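Local atomic coordinates of extracellular solute-binding protein, family 5 (Chelativorans sp., PDB entry 6WM7), a protein that probably binds peptides or related solutes outside the cell membrane and hands them to a transporter, as other family 5 solute-binding proteins do. Residues L409-G414 / T436-G441; C146-I151 / D201-Y206; P89-K94 / N546-G551; T445-L450 / D478-Y483; G279-M284 / G414-N419. All coordinates share one frame; numbering follows the deposited sequence. Where two conformers were deposited one is given.

Contact 1: L409-G414 / T436-G441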
# COMPACT_ATOMS: atom_id res chain seq x y z
N LEU A 409 11.69 11.26 -18.32
CA LEU A 409 11.43 11.18 -16.88
C LEU A 409 9.93 11.33 -16.67
O LEU A 409 9.38 12.43 -16.83
CB LEU A 409 12.21 12.25 -16.13
CG LEU A 409 11.91 12.38 -14.63
CD1 LEU A 409 11.91 11.10 -13.86
CD2 LEU A 409 12.99 13.31 -14.05
N SER A 410 9.26 10.23 -16.36
CA SER A 410 7.81 10.24 -16.21
C SER A 410 7.42 10.08 -14.75
O SER A 410 8.18 9.57 -13.93
CB SER A 410 7.17 9.12 -17.04
OG SER A 410 7.54 7.82 -16.61
N PHE A 411 6.21 10.55 -14.44
CA PHE A 411 5.65 10.46 -13.10
C PHE A 411 4.14 10.62 -13.18
O PHE A 411 3.63 11.30 -14.08
CB PHE A 411 6.25 11.53 -12.17
CG PHE A 411 6.18 12.92 -12.72
CD1 PHE A 411 7.16 13.40 -13.57
CD2 PHE A 411 5.13 13.76 -12.38
CE1 PHE A 411 7.09 14.67 -14.09
CE2 PHE A 411 5.06 15.04 -12.89
CZ PHE A 411 6.05 15.49 -13.74
N PRO A 412 3.40 10.00 -12.27
CA PRO A 412 1.94 10.03 -12.36
C PRO A 412 1.39 11.37 -11.90
O PRO A 412 2.03 12.08 -11.12
CB PRO A 412 1.51 8.90 -11.42
CG PRO A 412 2.60 8.86 -10.37
CD PRO A 412 3.88 9.14 -11.17
N PRO A 413 0.18 11.71 -12.32
CA PRO A 413 -0.48 12.92 -11.83
C PRO A 413 -1.03 12.72 -10.42
O PRO A 413 -1.19 11.61 -9.91
CB PRO A 413 -1.60 13.14 -12.84
CG PRO A 413 -1.96 11.75 -13.27
CD PRO A 413 -0.67 10.96 -13.28
N GLY A 414 -1.28 13.86 -9.77
CA GLY A 414 -1.89 13.87 -8.47
C GLY A 414 -0.95 13.91 -7.29
O GLY A 414 -1.42 13.77 -6.15
N THR A 436 16.52 16.35 -19.90
CA THR A 436 15.35 15.53 -19.61
C THR A 436 14.10 16.13 -20.24
O THR A 436 13.97 17.35 -20.39
CB THR A 436 15.09 15.38 -18.10
OG1 THR A 436 14.48 16.59 -17.61
CG2 THR A 436 16.39 15.09 -17.38
N ASP A 437 13.19 15.24 -20.60
CA ASP A 437 11.82 15.58 -20.95
C ASP A 437 10.92 15.06 -19.83
O ASP A 437 10.93 13.86 -19.54
CB ASP A 437 11.41 14.97 -22.28
CG ASP A 437 11.96 15.73 -23.48
OD1 ASP A 437 12.26 16.94 -23.36
OD2 ASP A 437 12.10 15.11 -24.55
N LEU A 438 10.16 15.95 -19.20
CA LEU A 438 9.23 15.56 -18.15
C LEU A 438 7.91 15.13 -18.78
O LEU A 438 7.35 15.85 -19.61
CB LEU A 438 9.02 16.70 -17.15
CG LEU A 438 10.29 17.16 -16.43
CD1 LEU A 438 9.94 18.25 -15.41
CD2 LEU A 438 11.00 16.03 -15.72
N LEU A 439 7.42 13.95 -18.39
CA LEU A 439 6.22 13.32 -18.95
C LEU A 439 5.27 12.93 -17.84
O LEU A 439 5.68 12.29 -16.86
CB LEU A 439 6.60 12.09 -19.78
CG LEU A 439 7.65 12.35 -20.86
CD1 LEU A 439 8.20 11.04 -21.41
CD2 LEU A 439 7.06 13.19 -21.99
N THR A 440 4.00 13.30 -17.96
CA THR A 440 3.02 12.96 -16.92
C THR A 440 1.66 12.78 -17.57
O THR A 440 1.57 12.52 -18.77
CB THR A 440 3.04 14.01 -15.79
OG1 THR A 440 2.28 13.55 -14.65
CG2 THR A 440 2.50 15.35 -16.26
N GLY A 441 0.60 12.83 -16.76
CA GLY A 441 -0.74 12.57 -17.22
C GLY A 441 -1.14 11.12 -17.02
O GLY A 441 -0.38 10.30 -16.51
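Leu409 straddles Leu438: its N and O bond to Asp437 and Leu439 of the parallel strand. Leu409 N gives a straight bond to Asp437 O (3.0 Å, 171° at the hydrogen). Leu409 O accepts from Leu439 N at 2.9 Å. Phe411 N then donates to Leu439 O at 3.0 Å. Phe411 O is taken by a side chain instead: Thr440 OG1 donates to it at 2.7 Å, tilted 32° from the carbonyl plane. With chi1 at -169° the Thr440 hydroxyl points away from its own N and reaches that carbonyl. Ser410 OG is bonded to His457 of strand 456-462. The strands belong to a beta-alpha-beta unit: strand 407-410, helix 416-429, strand 436-439. On the side facing that helix, Leu409 CD2 meets Leu438 CD2 at 3.8 Å, the two side chains pointing the same way. Thr440 CB lies over a face of the Phe411 ring, 4.0 Å from its centroid, in a CH-pi contact. Leu438 CB sits at the ring edge. A serine in place of Phe411 would probably leave a gap between Thr440 and Leu438 and strip Thr440 CB of its aromatic partner. Farther along, Pro413 CD rests 3.3 Å from Gly441 O.

Contact 2: C146-I151 / D201-Y206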
# COMPACT_ATOMS: atom_id res chain seq x y z
N CYS A 146 -8.43 -22.52 -8.83
CA CYS A 146 -9.23 -21.59 -9.64
C CYS A 146 -8.26 -20.79 -10.50
O CYS A 146 -8.05 -19.60 -10.28
CB CYS A 146 -10.05 -20.65 -8.75
SG CYS A 146 -11.04 -19.41 -9.74
N PRO A 147 -7.64 -21.43 -11.49
CA PRO A 147 -6.66 -20.71 -12.32
C PRO A 147 -7.23 -19.50 -13.04
O PRO A 147 -6.47 -18.61 -13.42
CB PRO A 147 -6.18 -21.77 -13.32
CG PRO A 147 -6.56 -23.08 -12.71
CD PRO A 147 -7.81 -22.83 -11.92
N GLU A 148 -8.55 -19.44 -13.23
CA GLU A 148 -9.19 -18.35 -13.94
C GLU A 148 -9.57 -17.19 -13.04
O GLU A 148 -10.05 -16.16 -13.54
CB GLU A 148 -10.44 -18.84 -14.67
CG GLU A 148 -10.18 -19.92 -15.71
CD GLU A 148 -10.07 -21.30 -15.10
OE1 GLU A 148 -10.39 -21.46 -13.89
OE2 GLU A 148 -9.68 -22.24 -15.83
N CYS A 149 -9.38 -17.31 -11.73
CA CYS A 149 -9.69 -16.21 -10.82
C CYS A 149 -8.72 -15.06 -11.07
O CYS A 149 -7.51 -15.26 -11.07
CB CYS A 149 -9.59 -16.66 -9.37
SG CYS A 149 -11.04 -17.61 -8.77
N LEU A 150 -9.27 -13.87 -11.31
CA LEU A 150 -8.48 -12.70 -11.69
C LEU A 150 -7.96 -11.98 -10.43
O LEU A 150 -8.30 -10.85 -10.14
CB LEU A 150 -9.32 -11.76 -12.55
CG LEU A 150 -9.85 -12.34 -13.88
CD1 LEU A 150 -10.88 -11.42 -14.51
CD2 LEU A 150 -8.71 -12.61 -14.82
N ILE A 151 -7.09 -12.68 -9.70
CA ILE A 151 -6.64 -12.18 -8.39
C ILE A 151 -5.55 -11.12 -8.55
O ILE A 151 -4.89 -11.02 -9.59
CB ILE A 151 -6.15 -13.31 -7.48
CG1 ILE A 151 -4.76 -13.82 -7.87
CG2 ILE A 151 -7.14 -14.47 -7.47
CD1 ILE A 151 -4.20 -14.80 -6.83
N ASP A 201 -19.62 -21.36 -10.86
CA ASP A 201 -18.44 -22.02 -10.34
C ASP A 201 -17.55 -20.98 -9.65
O ASP A 201 -17.86 -19.79 -9.58
CB ASP A 201 -17.70 -22.79 -11.44
CG ASP A 201 -17.16 -21.91 -12.57
OD1 ASP A 201 -17.00 -20.69 -12.42
OD2 ASP A 201 -16.89 -22.48 -13.66
N ILE A 202 -16.42 -21.44 -9.12
CA ILE A 202 -15.60 -20.57 -8.27
C ILE A 202 -15.13 -19.34 -9.06
O ILE A 202 -15.21 -18.21 -8.57
CB ILE A 202 -14.42 -21.36 -7.68
CG1 ILE A 202 -13.59 -20.46 -6.75
CG2 ILE A 202 -13.55 -21.96 -8.77
CD1 ILE A 202 -12.60 -21.24 -5.91
N ALA A 203 -14.65 -19.54 -10.28
CA ALA A 203 -14.17 -18.41 -11.07
C ALA A 203 -15.30 -17.42 -11.36
O ALA A 203 -15.14 -16.20 -11.22
CB ALA A 203 -13.53 -18.88 -12.37
N GLU A 204 -16.45 -17.93 -11.80
CA GLU A 204 -17.58 -17.06 -12.08
C GLU A 204 -18.00 -16.27 -10.84
O GLU A 204 -18.23 -15.06 -10.91
CB GLU A 204 -18.74 -17.92 -12.62
CG GLU A 204 -20.09 -17.23 -12.71
CD GLU A 204 -20.16 -16.20 -13.82
OE1 GLU A 204 -21.08 -15.35 -13.79
OE2 GLU A 204 -19.30 -16.24 -14.72
N SER A 205 -18.07 -16.92 -9.69
CA SER A 205 -18.54 -16.21 -8.51
C SER A 205 -17.53 -15.17 -8.04
O SER A 205 -17.92 -14.11 -7.53
CB SER A 205 -18.85 -17.19 -7.38
OG SER A 205 -17.69 -17.86 -6.91
N TYR A 206 -16.24 -15.45 -8.18
CA TYR A 206 -15.21 -14.50 -7.77
C TYR A 206 -15.08 -13.35 -8.76
O TYR A 206 -14.97 -12.19 -8.36
CB TYR A 206 -13.88 -15.25 -7.63
CG TYR A 206 -12.70 -14.41 -7.17
CD1 TYR A 206 -11.83 -13.83 -8.09
CD2 TYR A 206 -12.44 -14.22 -5.83
CE1 TYR A 206 -10.75 -13.08 -7.68
CE2 TYR A 206 -11.36 -13.46 -5.41
CZ TYR A 206 -10.52 -12.89 -6.34
OH TYR A 206 -9.45 -12.15 -5.92
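The type I turn from Cys146 to Cys149 sets its disulfide against the first turn of helix 202-212, with the CA atoms of Cys149 and Ala203 5.0 Å apart. Cys149 N closes the turn by donating to Cys146 O. The disulfide links the two ends of the turn a second time and presents both sulfurs to the helix. Cys146 SG lies 3.5 Å from Ala203 CA and also touches Ala203 CB. Ile202 CG2 reaches the same sulfur at 3.7 Å and packs on Cys146 CB as well. Ala203 CB meets Glu148 CB at 3.9 Å. Cys149 also nears Ala203 and Ile202, but packs chiefly on Tyr206. Its CB is 3.8 Å from Tyr206 CD1, and its SG is 4.5 Å from the ring centroid, an oblique sulfur-aromatic contact. Tyr206 CG is anti to the backbone N (chi1 -179°), and the ring extends from the helix toward the loop. At its far end Ile151 CG2 touches Tyr206 OH at 3.6 Å, with the two side chains crossing at about a right angle. The hydroxyl is hydrogen-bonded to Thr64 and Gln141. Asp201 caps the helix: its OD1 accepts from Glu204 N at 2.9 Å. Asn207, one residue beyond Tyr206, adds polar ties by bonding to Glu148 O and Leu150 N. The loop follows helix 131-141 and leads toward strand 160-165. Ile202 and Tyr206 also pack on helix 131-141, through Lys139, Thr140 and Tyr136, so the disulfide turn and that helix both bear on the start of helix 202-212.

Contact 3: P89-K94 / N546-G551. With EDO (1,2-ethanediol), chain J; EDO (1,2-ethanediol), chain C; EDO (1,2-ethanediol), chain G.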
# COMPACT_ATOMS: atom_id res chain seq x y z
N PRO A 89 -2.21 0.94 13.60
CA PRO A 89 -1.43 2.14 13.27
C PRO A 89 0.04 2.04 13.61
O PRO A 89 0.84 2.76 13.01
CB PRO A 89 -2.13 3.26 14.07
CG PRO A 89 -3.56 2.77 14.17
CD PRO A 89 -3.48 1.26 14.28
N ASP A 90 0.44 1.18 14.54
CA ASP A 90 1.86 0.94 14.82
C ASP A 90 2.48 -0.11 13.90
O ASP A 90 3.63 -0.53 14.13
CB ASP A 90 2.05 0.56 16.29
CG ASP A 90 1.30 -0.68 16.71
OD1 ASP A 90 0.66 -1.33 15.86
OD2 ASP A 90 1.36 -1.01 17.93
N PHE A 91 1.75 -0.51 12.85
CA PHE A 91 2.19 -1.42 11.80
C PHE A 91 2.33 -2.85 12.30
O PHE A 91 3.02 -3.65 11.67
CB PHE A 91 3.48 -0.94 11.14
CG PHE A 91 3.57 -1.25 9.64
CD1 PHE A 91 2.47 -1.14 8.81
CD2 PHE A 91 4.79 -1.59 9.07
CE1 PHE A 91 2.56 -1.40 7.44
CE2 PHE A 91 4.89 -1.82 7.69
CZ PHE A 91 3.78 -1.73 6.89
N THR A 92 1.68 -3.18 13.41
CA THR A 92 1.56 -4.55 13.85
C THR A 92 0.26 -5.19 13.34
O THR A 92 -0.68 -4.51 12.91
CB THR A 92 1.61 -4.64 15.38
OG1 THR A 92 0.46 -3.98 15.94
CG2 THR A 92 2.89 -4.01 15.92
N LEU A 93 0.23 -6.51 13.38
CA LEU A 93 -0.96 -7.27 13.04
C LEU A 93 -1.67 -7.66 14.34
O LEU A 93 -1.04 -8.19 15.27
CB LEU A 93 -0.63 -8.52 12.23
CG LEU A 93 -0.25 -8.24 10.77
CD1 LEU A 93 0.40 -9.44 10.12
CD2 LEU A 93 -1.46 -7.81 9.98
N LYS A 94 -2.96 -7.38 14.41
CA LYS A 94 -3.77 -7.72 15.56
C LYS A 94 -4.83 -8.74 15.16
O LYS A 94 -5.60 -8.50 14.22
CB LYS A 94 -4.48 -6.49 16.13
CG LYS A 94 -5.30 -6.78 17.40
CD LYS A 94 -6.10 -5.55 17.81
CE LYS A 94 -7.06 -5.85 18.96
NZ LYS A 94 -8.11 -6.85 18.60
N ASN A 546 -4.21 5.42 10.16
CA ASN A 546 -3.69 4.06 10.18
C ASN A 546 -2.81 4.09 8.94
O ASN A 546 -3.28 3.81 7.84
CB ASN A 546 -4.82 3.04 10.11
CG ASN A 546 -4.35 1.63 10.34
OD1 ASN A 546 -3.37 1.38 11.04
ND2 ASN A 546 -5.08 0.68 9.76
N PRO A 547 -1.54 4.57 9.07
CA PRO A 547 -0.75 5.04 7.90
C PRO A 547 -0.11 3.90 7.13
O PRO A 547 1.13 3.81 6.97
CB PRO A 547 0.28 5.97 8.55
CG PRO A 547 0.47 5.39 9.92
CD PRO A 547 -0.89 4.90 10.36
N ASN A 548 -0.96 3.01 6.62
CA ASN A 548 -0.56 1.83 5.88
C ASN A 548 -1.66 1.52 4.88
O ASN A 548 -2.65 2.25 4.76
CB ASN A 548 -0.32 0.68 6.84
CG ASN A 548 -1.51 0.44 7.74
OD1 ASN A 548 -2.60 0.11 7.27
ND2 ASN A 548 -1.33 0.65 9.03
N GLN A 549 -1.51 0.41 4.15
CA GLN A 549 -2.46 0.14 3.08
C GLN A 549 -3.88 -0.13 3.59
O GLN A 549 -4.83 0.06 2.84
CB GLN A 549 -2.01 -1.04 2.23
CG GLN A 549 -0.85 -0.74 1.32
CD GLN A 549 -0.66 -1.82 0.28
OE1 GLN A 549 -0.01 -2.84 0.54
NE2 GLN A 549 -1.23 -1.63 -0.90
N LEU A 550 -4.03 -0.58 4.84
CA LEU A 550 -5.38 -0.85 5.31
C LEU A 550 -6.12 0.45 5.61
O LEU A 550 -7.28 0.61 5.22
CB LEU A 550 -5.33 -1.76 6.53
CG LEU A 550 -5.18 -3.26 6.19
CD1 LEU A 550 -6.52 -3.77 5.62
CD2 LEU A 550 -4.05 -3.61 5.25
N GLY A 551 -5.47 1.41 6.25
CA GLY A 551 -5.99 2.75 6.34
C GLY A 551 -6.99 3.00 7.45
O GLY A 551 -7.31 2.12 8.26
C1 EDO J . 4.22 2.84 8.04
O1 EDO J . 3.05 3.25 8.75
C2 EDO J . 5.04 1.97 8.98
O2 EDO J . 5.15 2.63 10.24
C1 EDO C . -11.33 -6.87 17.11
O1 EDO C . -9.95 -7.22 17.14
C2 EDO C . -11.43 -5.35 17.06
O2 EDO C . -10.59 -4.78 18.07
C1 EDO G . -0.60 -4.92 3.59
O1 EDO G . 0.24 -3.80 3.31
C2 EDO G . -0.25 -5.49 4.95
O2 EDO G . 1.03 -6.14 4.92
O HOH W 1 1.13 1.75 10.26
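Pro89 and Asn546 form the close end of this contact, with their CA atoms 4.3 Å apart. Here the turn between the short antiparallel strands 85-87 and 93-95 meets the loop between strands 540-541 and 560-561. The Asn546 amide crosses the proline ring at about a right angle, though the place of its OD1 is doubtful. Asn546 ND2 donates to Gly551 O at 3.0 Å and to Val87 O. An alanine at Asn546 would probably leave those two carbonyls without this donor and open a gap beside the proline ring. Pro547 CD lies beside Pro89 CB at 4.2 Å. Toward Phe91 the segments stand farther apart, 7.3 Å between the CA atoms of Phe91 and Asn548. Phe91 CE1 still touches Asn548 CB at 3.6 Å, ring and amide planes 27° apart. A water accepts from Asn548 ND2 and donates to Pro89 O. It also bonds O1 of an ethanediol, probably from the crystallisation liquor, which donates to Pro547 O at 2.7 Å. The diol C2 lies over a Phe91 ring face. Asn548 OD1 accepts from Leu550 N in an Asx turn. No direct hydrogen bond joins the segments, so the water carries the polar link while the asparagine amides brace their own loop.

Contact 4: T445-L450 / D478-Y483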
# COMPACT_ATOMS: atom_id res chain seq x y z
N THR A 445 1.52 6.36 -15.53
CA THR A 445 1.39 5.61 -14.29
C THR A 445 2.25 4.35 -14.35
O THR A 445 2.73 3.94 -15.41
CB THR A 445 -0.05 5.22 -14.04
OG1 THR A 445 -0.47 4.35 -15.12
CG2 THR A 445 -0.96 6.44 -13.99
N ALA A 446 2.43 3.73 -13.19
CA ALA A 446 3.26 2.52 -13.11
C ALA A 446 2.68 1.40 -13.96
O ALA A 446 3.43 0.67 -14.64
CB ALA A 446 3.39 2.06 -11.66
N ASP A 447 1.36 1.24 -13.95
CA ASP A 447 0.74 0.15 -14.69
C ASP A 447 1.02 0.25 -16.19
O ASP A 447 0.99 -0.77 -16.90
CB ASP A 447 -0.77 0.11 -14.44
CG ASP A 447 -1.13 -0.47 -13.09
OD1 ASP A 447 -0.30 -1.16 -12.47
OD2 ASP A 447 -2.28 -0.26 -12.66
N TYR A 448 1.27 1.46 -16.70
CA TYR A 448 1.49 1.69 -18.12
C TYR A 448 2.97 1.76 -18.49
O TYR A 448 3.28 2.01 -19.67
CB TYR A 448 0.74 2.95 -18.54
CG TYR A 448 -0.74 2.71 -18.75
CD1 TYR A 448 -1.54 2.28 -17.71
CD2 TYR A 448 -1.33 2.86 -20.00
CE1 TYR A 448 -2.91 2.04 -17.89
CE2 TYR A 448 -2.69 2.63 -20.19
CZ TYR A 448 -3.47 2.21 -19.13
OH TYR A 448 -4.81 1.97 -19.29
N LEU A 449 3.87 1.49 -17.54
CA LEU A 449 5.30 1.46 -17.85
C LEU A 449 5.62 0.34 -18.83
O LEU A 449 5.06 -0.77 -18.75
CB LEU A 449 6.13 1.25 -16.59
CG LEU A 449 6.18 2.47 -15.67
CD1 LEU A 449 6.77 2.07 -14.33
CD2 LEU A 449 7.00 3.57 -16.30
N LEU A 450 6.54 0.62 -19.74
CA LEU A 450 7.02 -0.35 -20.71
C LEU A 450 8.53 -0.19 -20.82
O LEU A 450 9.06 0.90 -20.62
CB LEU A 450 6.41 -0.13 -22.09
CG LEU A 450 4.90 -0.24 -22.23
CD1 LEU A 450 4.47 0.26 -23.62
CD2 LEU A 450 4.46 -1.66 -22.00
N ASP A 478 10.55 -12.29 -13.25
CA ASP A 478 9.35 -12.36 -14.07
C ASP A 478 8.13 -11.98 -13.25
O ASP A 478 7.20 -12.79 -13.07
CB ASP A 478 9.18 -13.76 -14.66
CG ASP A 478 10.35 -14.17 -15.53
OD1 ASP A 478 10.86 -13.32 -16.30
OD2 ASP A 478 10.77 -15.35 -15.46
N THR A 479 8.10 -10.75 -12.75
CA THR A 479 7.03 -10.28 -11.89
C THR A 479 6.66 -8.89 -12.40
O THR A 479 7.51 -8.12 -12.87
CB THR A 479 7.41 -10.30 -10.41
OG1 THR A 479 6.21 -10.23 -9.63
CG2 THR A 479 8.31 -9.16 -10.05
N ARG A 480 5.37 -8.61 -12.34
CA ARG A 480 4.84 -7.42 -13.01
C ARG A 480 5.47 -6.15 -12.46
O ARG A 480 5.80 -5.24 -13.22
CB ARG A 480 3.33 -7.37 -12.85
CG ARG A 480 2.66 -6.12 -13.41
CD ARG A 480 1.13 -6.12 -13.19
NE ARG A 480 0.73 -6.41 -11.82
CZ ARG A 480 0.52 -5.49 -10.87
NH1 ARG A 480 0.65 -4.20 -11.13
NH2 ARG A 480 0.16 -5.87 -9.65
N GLN A 481 5.64 -6.07 -11.15
CA GLN A 481 6.09 -4.83 -10.54
C GLN A 481 7.60 -4.70 -10.51
O GLN A 481 8.12 -3.75 -9.89
CB GLN A 481 5.52 -4.72 -9.12
CG GLN A 481 4.01 -4.60 -9.09
CD GLN A 481 3.48 -4.58 -7.68
OE1 GLN A 481 3.49 -5.59 -6.99
NE2 GLN A 481 3.04 -3.41 -7.24
N ASN A 482 8.33 -5.58 -11.19
CA ASN A 482 9.76 -5.38 -11.42
C ASN A 482 9.94 -4.53 -12.67
O ASN A 482 10.34 -5.00 -13.74
CB ASN A 482 10.46 -6.72 -11.53
CG ASN A 482 11.95 -6.60 -11.66
OD1 ASN A 482 12.52 -5.51 -11.61
ND2 ASN A 482 12.60 -7.74 -11.82
N TYR A 483 9.63 -3.23 -12.53
CA TYR A 483 9.61 -2.34 -13.68
C TYR A 483 11.00 -1.98 -14.18
O TYR A 483 11.17 -1.61 -15.35
CB TYR A 483 8.88 -1.05 -13.34
CG TYR A 483 7.48 -1.22 -12.81
CD1 TYR A 483 6.47 -1.67 -13.63
CD2 TYR A 483 7.18 -0.91 -11.50
CE1 TYR A 483 5.18 -1.81 -13.15
CE2 TYR A 483 5.88 -1.04 -11.00
CZ TYR A 483 4.90 -1.50 -11.84
OH TYR A 483 3.61 -1.65 -11.38
O HOH W 2 1.71 -2.93 -12.98
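Tyr483 of loop 478-483 lays its ring against loop 445-450, and both loops join elements of the alpha/beta fold. Loop 445-450 runs between strands 436-439 and 456-462. The other loop connects helices 467-474 and 489-499. Leu449 comes to the ring at about a right angle. Its CD1 stands over one face, 4.0 Å from the centroid, in a CH-pi contact. Gln481 CA covers the opposite face, so the ring is held between its own loop and the other. Tyr483 CG is anti to the carbonyl carbon (chi1 -56°), and the side chain reaches across to the 445-450 loop. Ala446 meets it obliquely, with its carbonyl O 3.4 Å from Tyr483 CE1. Ala446 CB lies 3.7 Å from Tyr483 OH. Leu449 also packs on Phe454 and His457, which ties this loop to the start of strand 456-462. The charged pair sits at the phenol end. Asp447 and Arg480 cross with carboxylate and guanidinium planes 66° apart, so they do not pair flat. Their salt bridge is long, 3.5 Å from Asp447 OD1 to Arg480 NH1. The Arg480 chain bends at chi3 (50°), and Gln481 CG lies over one face of its guanidinium. One water joins the three polar groups: it donates to Asp447 OD1, accepts from Arg480 NH1, and sits in the plane of the Tyr483 ring, 2.8 Å from Tyr483 OH.

Contact 5: G279-M284 / G414-N419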
# COMPACT_ATOMS: atom_id res chain seq x y z
N GLY A 279 -1.92 13.39 -1.70
CA GLY A 279 -0.74 14.20 -1.98
C GLY A 279 -0.67 15.49 -1.18
O GLY A 279 -0.79 16.58 -1.73
N ALA A 280 -0.45 15.38 0.13
CA ALA A 280 -0.50 16.58 0.95
C ALA A 280 0.62 17.55 0.58
O ALA A 280 1.71 17.15 0.15
CB ALA A 280 -0.41 16.21 2.43
N THR A 281 0.31 18.84 0.69
CA THR A 281 1.24 19.92 0.42
C THR A 281 1.21 20.89 1.59
O THR A 281 0.29 20.86 2.42
CB THR A 281 0.87 20.69 -0.86
OG1 THR A 281 -0.40 21.33 -0.65
CG2 THR A 281 0.78 19.74 -2.06
N GLN A 282 2.21 21.78 1.63
CA GLN A 282 2.21 22.83 2.63
C GLN A 282 0.93 23.67 2.52
O GLN A 282 0.33 24.04 3.54
CB GLN A 282 3.43 23.73 2.48
CG GLN A 282 3.52 24.82 3.55
CD GLN A 282 4.84 25.57 3.49
OE1 GLN A 282 5.74 25.20 2.76
NE2 GLN A 282 4.94 26.64 4.26
N ASP A 283 0.52 24.00 1.29
CA ASP A 283 -0.68 24.81 1.12
C ASP A 283 -1.90 24.11 1.70
O ASP A 283 -2.75 24.74 2.34
CB ASP A 283 -0.91 25.13 -0.36
CG ASP A 283 0.00 26.23 -0.88
OD1 ASP A 283 0.73 26.85 -0.08
OD2 ASP A 283 -0.02 26.48 -2.10
N MET A 284 -2.00 22.79 1.51
CA MET A 284 -3.14 22.05 2.05
C MET A 284 -3.16 22.11 3.57
O MET A 284 -4.22 22.29 4.18
CB MET A 284 -3.09 20.60 1.57
CG MET A 284 -4.17 19.73 2.18
SD MET A 284 -3.88 17.98 1.84
CE MET A 284 -4.16 17.98 0.06
N GLY A 414 -1.28 13.86 -9.77
CA GLY A 414 -1.89 13.87 -8.47
C GLY A 414 -0.95 13.91 -7.29
O GLY A 414 -1.42 13.77 -6.15
N TYR A 415 0.35 14.11 -7.52
CA TYR A 415 1.36 14.10 -6.47
C TYR A 415 2.27 15.29 -6.69
O TYR A 415 3.31 15.19 -7.35
CB TYR A 415 2.13 12.78 -6.47
CG TYR A 415 1.23 11.65 -6.08
CD1 TYR A 415 1.08 11.30 -4.75
CD2 TYR A 415 0.48 10.96 -7.04
CE1 TYR A 415 0.23 10.29 -4.38
CE2 TYR A 415 -0.37 9.93 -6.67
CZ TYR A 415 -0.49 9.61 -5.34
OH TYR A 415 -1.35 8.60 -4.95
N PRO A 416 1.90 16.46 -6.15
CA PRO A 416 2.72 17.65 -6.38
C PRO A 416 4.19 17.48 -6.02
O PRO A 416 5.06 18.01 -6.71
CB PRO A 416 2.05 18.71 -5.49
CG PRO A 416 0.63 18.26 -5.40
CD PRO A 416 0.68 16.76 -5.39
N ALA A 417 4.49 16.73 -4.95
CA ALA A 417 5.89 16.56 -4.55
C ALA A 417 6.69 15.85 -5.64
O ALA A 417 7.86 16.18 -5.87
CB ALA A 417 5.97 15.77 -3.25
N ALA A 418 6.07 14.86 -6.31
CA ALA A 418 6.75 14.17 -7.40
C ALA A 418 7.05 15.11 -8.57
O ALA A 418 8.12 15.05 -9.18
CB ALA A 418 5.91 12.98 -7.87
N ASN A 419 6.11 16.00 -8.90
CA ASN A 419 6.36 16.98 -9.95
C ASN A 419 7.54 17.88 -9.59
O ASN A 419 8.46 18.08 -10.40
CB ASN A 419 5.10 17.81 -10.17
CG ASN A 419 5.13 18.59 -11.45
OD1 ASN A 419 6.13 19.23 -11.77
ND2 ASN A 419 4.05 18.53 -12.21
O HOH W 3 2.52 15.99 -2.71
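Gly279 and Pro416 bury the largest areas here, followed by Thr281. Gly279 passes close to the backbone of the other segment: its CA is 5.0 Å from Tyr415 CA and 4.2 Å from Gly414 O. A CB on Gly279 would point at the other segment and would probably clash with Gly414 O and crowd Pro416 CD, so the approach depends on the bare glycine. The Tyr415 ring stands obliquely beside it, with Tyr415 CD1 4.4 Å from Gly279 CA. The phenol itself turns to Tyr460, to which it is hydrogen-bonded. Pro416 opens helix 416-429, the helix of the beta-alpha-beta unit between strands 407-410 and 436-439, and Tyr415 holds its N-cap position. The proline ring lies against Gly279 and Thr281 together. Its CD is 3.9 Å from Gly279 O, while its CG meets Thr281 CG2 at 3.7 Å. The threonine side chain crosses the proline ring at about a right angle. Thr281 is itself the N-cap of helix 282-289. Its OG1 sits between the backbone N and the carbonyl carbon (chi1 65°) and accepts from Met284 N at 3.1 Å. The hydroxyl thus serves its own helix, and the methyl is left to touch the proline. The starts of two helices meet in this way. A water bridges them nearby, donating to Ala280 O and accepting from Ala417 N.

How the contacts relate
Contact 3 ties a segment near the start of the chain to one near its end, and the other four are nested inside its loop. Contact 2 comes first among these. Its centre is 36 Å from that of contact 1 and 39 Å from that of contact 5. Contacts 1 and 5 share Gly414, and their centres are 14 Å apart. Contact 1 joins the two strands of the beta-alpha-beta unit, and contact 5 sets the start of its helix against 279-284. Contact 4 follows in the chain and touches contact 1 where Ser410 meets Leu449. Contacts 1, 4 and 5 thus form one connected region around the sheet holding strands 407-410, 436-439 and 456-462, while contact 2 lies away from it.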